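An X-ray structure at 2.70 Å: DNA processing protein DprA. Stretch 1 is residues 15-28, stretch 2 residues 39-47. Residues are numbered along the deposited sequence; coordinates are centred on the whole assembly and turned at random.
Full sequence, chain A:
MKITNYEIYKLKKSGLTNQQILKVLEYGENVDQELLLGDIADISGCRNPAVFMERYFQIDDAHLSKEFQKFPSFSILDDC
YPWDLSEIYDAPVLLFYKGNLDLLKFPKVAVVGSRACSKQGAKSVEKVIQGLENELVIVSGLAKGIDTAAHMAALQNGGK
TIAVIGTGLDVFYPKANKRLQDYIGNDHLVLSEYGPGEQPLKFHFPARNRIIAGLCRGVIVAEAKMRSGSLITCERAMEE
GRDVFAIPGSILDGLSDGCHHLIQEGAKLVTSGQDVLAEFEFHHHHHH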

# COMPACT_ATOMS: atom_id res chain seq x y z
N GLY A 15 -6.29 -39.54 22.23
CA GLY A 15 -6.99 -38.31 22.56
C GLY A 15 -6.15 -37.13 22.99
O GLY A 15 -6.71 -36.11 23.39
N LEU A 16 -4.82 -37.24 22.92
CA LEU A 16 -3.94 -36.15 23.31
C LEU A 16 -3.79 -35.12 22.19
O LEU A 16 -3.61 -35.51 21.03
N THR A 17 -3.92 -33.83 22.53
CA THR A 17 -3.77 -32.73 21.56
C THR A 17 -2.29 -32.51 21.29
O THR A 17 -1.45 -32.91 22.10
N ASN A 18 -1.98 -31.84 20.18
CA ASN A 18 -0.61 -31.50 19.80
C ASN A 18 0.10 -30.73 20.91
O ASN A 18 1.26 -31.03 21.21
N GLN A 19 -0.59 -29.73 21.53
CA GLN A 19 -0.01 -28.98 22.64
C GLN A 19 0.29 -29.90 23.83
O GLN A 19 1.36 -29.77 24.44
N GLN A 20 -0.63 -30.85 24.13
CA GLN A 20 -0.45 -31.81 25.22
C GLN A 20 0.78 -32.70 25.00
O GLN A 20 1.55 -32.90 25.94
N ILE A 21 0.98 -33.20 23.74
CA ILE A 21 2.15 -34.03 23.38
C ILE A 21 3.44 -33.20 23.45
O ILE A 21 4.47 -33.71 23.90
N LEU A 22 3.37 -31.91 23.06
CA LEU A 22 4.49 -30.98 23.14
C LEU A 22 4.99 -30.83 24.58
O LEU A 22 6.19 -30.88 24.78
N LYS A 23 4.07 -30.72 25.58
CA LYS A 23 4.41 -30.66 27.02
C LYS A 23 5.14 -31.94 27.44
O LYS A 23 6.17 -31.85 28.11
N VAL A 24 4.61 -33.12 27.02
CA VAL A 24 5.17 -34.44 27.33
C VAL A 24 6.59 -34.54 26.80
O VAL A 24 7.50 -34.91 27.55
N LEU A 25 6.80 -34.18 25.51
CA LEU A 25 8.11 -34.25 24.87
C LEU A 25 9.14 -33.30 25.45
O LEU A 25 10.33 -33.64 25.49
N GLU A 26 8.69 -32.14 25.93
CA GLU A 26 9.53 -31.13 26.57
C GLU A 26 10.11 -31.67 27.88
O GLU A 26 11.31 -31.53 28.12
N TYR A 27 9.26 -32.32 28.70
CA TYR A 27 9.65 -32.95 29.96
C TYR A 27 10.52 -34.19 29.70
O TYR A 27 11.52 -34.39 30.39
N GLY A 28 10.13 -34.99 28.71
CA GLY A 28 10.82 -36.22 28.33
C GLY A 28 12.24 -36.06 27.83
O GLY A 28 12.98 -37.04 27.78
N ASP A 39 2.85 -41.10 34.01
CA ASP A 39 3.53 -39.81 33.97
C ASP A 39 3.13 -39.03 32.72
O ASP A 39 2.84 -37.84 32.82
N ILE A 40 3.07 -39.71 31.55
CA ILE A 40 2.63 -39.10 30.29
C ILE A 40 1.24 -38.48 30.49
O ILE A 40 1.06 -37.31 30.16
N ALA A 41 0.31 -39.24 31.12
CA ALA A 41 -1.06 -38.80 31.41
C ALA A 41 -1.08 -37.56 32.30
O ALA A 41 -1.90 -36.66 32.11
N ASP A 42 -0.15 -37.52 33.27
CA ASP A 42 -0.00 -36.45 34.24
C ASP A 42 0.57 -35.17 33.58
O ASP A 42 -0.13 -34.15 33.56
N ILE A 43 1.80 -35.26 33.01
CA ILE A 43 2.54 -34.17 32.34
C ILE A 43 1.70 -33.46 31.25
O ILE A 43 1.71 -32.23 31.18
N SER A 44 0.96 -34.25 30.44
CA SER A 44 0.09 -33.75 29.36
C SER A 44 -0.91 -32.68 29.82
O SER A 44 -1.23 -31.78 29.04
N GLY A 45 -1.40 -32.81 31.05
CA GLY A 45 -2.38 -31.90 31.62
C GLY A 45 -3.78 -32.09 31.07
O GLY A 45 -4.57 -31.15 31.07
N CYS A 46 -4.09 -33.31 30.58
CA CYS A 46 -5.41 -33.62 30.05
C CYS A 46 -6.43 -33.71 31.18
O CYS A 46 -6.07 -34.07 32.31
N ARG A 47 -7.70 -33.35 30.87
CA ARG A 47 -8.81 -33.33 31.83
C ARG A 47 -9.02 -34.69 32.53
O ARG A 47 -9.02 -34.73 33.76

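The helix that starts at Asn18 crosses the helix running through Asp39 to Ile43 at 116°, with axes 9.1 Å apart at their closest. No hydrogen bond joins the two stretches; the contact rests on shape and apolar packing, and the backbones come nearest at Gln20 and Ser44, whose CA atoms lie 4.6 Å apart.

A small residue suits so close a crossing. Ser44 takes the p rotamer (chi1 71°), which turns its hydroxyl back into its own stretch: Ser44 OG donates to Ala41 O at 2.8 Å and accepts a weak bond from Cys46 N at 3.4 Å. Ser44 CB, set sideways, lies 3.8 Å from Val24 CG2 and 4.1 Å from Gln20 CB. Gly45 follows with positive phi, a conformation that favours glycine, as the chain leaves the helix.

Val24 is compact and branched at CB, so it presents methyls close to the backbone. With chi1 at 172° (t), Val24 CG1 meets Ile40 CG2 at 4.0 Å, while Val24 CG2 lies 3.6 Å from Ile40 O and 3.7 Å from Ser44 N. Ile40, m and t, keeps the extended shape common for isoleucine in a helix, and Ile40 CG2 also reaches Leu16 CD2 at 4.2 Å. Leu16 begins sideways to the other stretch, but its end comes nearer: chi1, at -105°, lies between wells, and chi2 is p. Leu16 CD2 lies 4.2 Å from Ser44 CB, and Leu16 CD1 4.3 Å from Cys46 CB.

Ile43 points directly in and has the largest covered area of any residue here. Its chi1 is m, whereas chi2, 146°, is off-well; Ile43 CD1 sits over one face of the Tyr27 ring, 3.8 Å from the centroid and 25° off the normal, a CH-pi contact. Tyr27 adopts t with chi2 99°, and Tyr27 CD2 is 3.4 Å from Ile43 CD1. At its other branch, Ile43 CG2 lies 3.9 Å from Val24 CA and 3.7 Å from Lys23 O.

Gln20 combines packing with capping. Gln20 is m, t; Gln20 CG lies 3.3 Å from Ser44 O, and the extended chain brings Gln20 OE1 to accept from Thr17 N at 2.9 Å. Thr17, in p, returns the bond: Thr17 OG1 accepts from Gln20 N at 3.2 Å and caps the helix. Cys46, p (chi1 64°), points toward the first stretch, and Gln20 NE2 lies 3.6 Å from Cys46 CB. Lys23 (m, t, t, p) points toward the contact from its exposed margin, where a long aliphatic chain is suitable; Lys23 CD lies 3.9 Å from Ser44 O.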

# COMPACT_ATOMS: atom_id res chain seq x y z
CB LEU A 16 -2.57 -36.70 23.76
CG LEU A 16 -2.26 -36.73 25.28
CD1 LEU A 16 -3.47 -37.16 26.11
CD2 LEU A 16 -1.04 -37.60 25.58
CB THR A 17 -4.41 -31.42 22.05
OG1 THR A 17 -3.68 -30.94 23.18
CG2 THR A 17 -5.88 -31.55 22.37
CB ASN A 18 -0.63 -30.68 18.52
CG ASN A 18 0.72 -30.53 17.92
OD1 ASN A 18 1.14 -31.37 17.12
ND2 ASN A 18 1.43 -29.47 18.30
CB GLN A 19 -0.92 -27.82 23.09
CG GLN A 19 -0.40 -26.43 22.72
CD GLN A 19 1.01 -26.13 23.18
OE1 GLN A 19 1.47 -26.56 24.25
NE2 GLN A 19 1.74 -25.37 22.37
CB GLN A 20 -1.72 -32.64 25.47
CG GLN A 20 -2.82 -31.84 26.16
CD GLN A 20 -4.19 -32.49 26.12
OE1 GLN A 20 -4.48 -33.38 25.30
NE2 GLN A 20 -5.07 -32.02 26.99
CB ILE A 21 1.95 -34.79 22.04
CG1 ILE A 21 0.73 -35.74 22.14
CG2 ILE A 21 3.22 -35.56 21.64
CD1 ILE A 21 0.00 -35.96 20.94
CB LEU A 22 4.12 -29.61 22.55
CG LEU A 22 4.69 -29.32 21.16
CD1 LEU A 22 3.94 -28.18 20.49
CD2 LEU A 22 6.20 -29.04 21.22
CB LYS A 23 3.16 -30.48 27.90
CG LYS A 23 2.61 -29.06 27.93
CD LYS A 23 1.46 -28.95 28.90
CE LYS A 23 0.74 -27.63 28.75
NZ LYS A 23 -0.24 -27.64 27.63
CB VAL A 24 4.25 -35.59 26.83
CG1 VAL A 24 4.93 -36.96 26.98
CG2 VAL A 24 2.90 -35.59 27.54
CB LEU A 25 8.02 -34.13 23.34
CG LEU A 25 7.23 -35.22 22.61
CD1 LEU A 25 7.05 -34.87 21.17
CD2 LEU A 25 7.87 -36.60 22.75
CB GLU A 26 8.74 -29.84 26.81
CG GLU A 26 8.47 -29.04 25.55
CD GLU A 26 7.99 -27.61 25.76
OE1 GLU A 26 7.64 -27.25 26.91
OE2 GLU A 26 7.98 -26.86 24.76
CB TYR A 27 8.39 -33.33 30.78
CG TYR A 27 8.67 -33.98 32.12
CD1 TYR A 27 8.62 -33.23 33.30
CD2 TYR A 27 8.94 -35.34 32.22
CE1 TYR A 27 8.86 -33.83 34.54
CE2 TYR A 27 9.20 -35.94 33.45
CZ TYR A 27 9.15 -35.18 34.61
OH TYR A 27 9.40 -35.79 35.82
CB ASP A 39 5.05 -39.97 34.06
CG ASP A 39 5.55 -40.45 35.41
OD1 ASP A 39 4.99 -40.00 36.45
OD2 ASP A 39 6.52 -41.23 35.44
CB ILE A 40 2.69 -40.10 29.09
CG1 ILE A 40 4.14 -40.50 28.76
CG2 ILE A 40 1.95 -39.55 27.85
CD1 ILE A 40 4.32 -41.68 27.77
CB ALA A 41 -1.83 -39.92 32.09
CB ASP A 42 0.87 -36.97 35.40
CG ASP A 42 0.96 -36.14 36.65
OD1 ASP A 42 -0.04 -35.48 37.01
OD2 ASP A 42 2.02 -36.20 37.33
CB ILE A 43 3.92 -34.67 31.82
CG1 ILE A 43 4.78 -35.22 32.97
CG2 ILE A 43 4.67 -33.58 31.06
CD1 ILE A 43 5.68 -36.39 32.60
CB SER A 44 -0.66 -34.90 28.71
OG SER A 44 -1.65 -35.43 29.57
CB CYS A 46 -5.39 -34.89 29.20
SG CYS A 46 -4.97 -36.39 30.11
CB ARG A 47 -10.12 -32.83 31.16
CG ARG A 47 -10.15 -31.34 30.80
CD ARG A 47 -10.42 -30.43 31.99
NE ARG A 47 -9.92 -29.08 31.76
CZ ARG A 47 -10.69 -28.04 31.45
NH1 ARG A 47 -12.00 -28.19 31.34
NH2 ARG A 47 -10.15 -26.84 31.26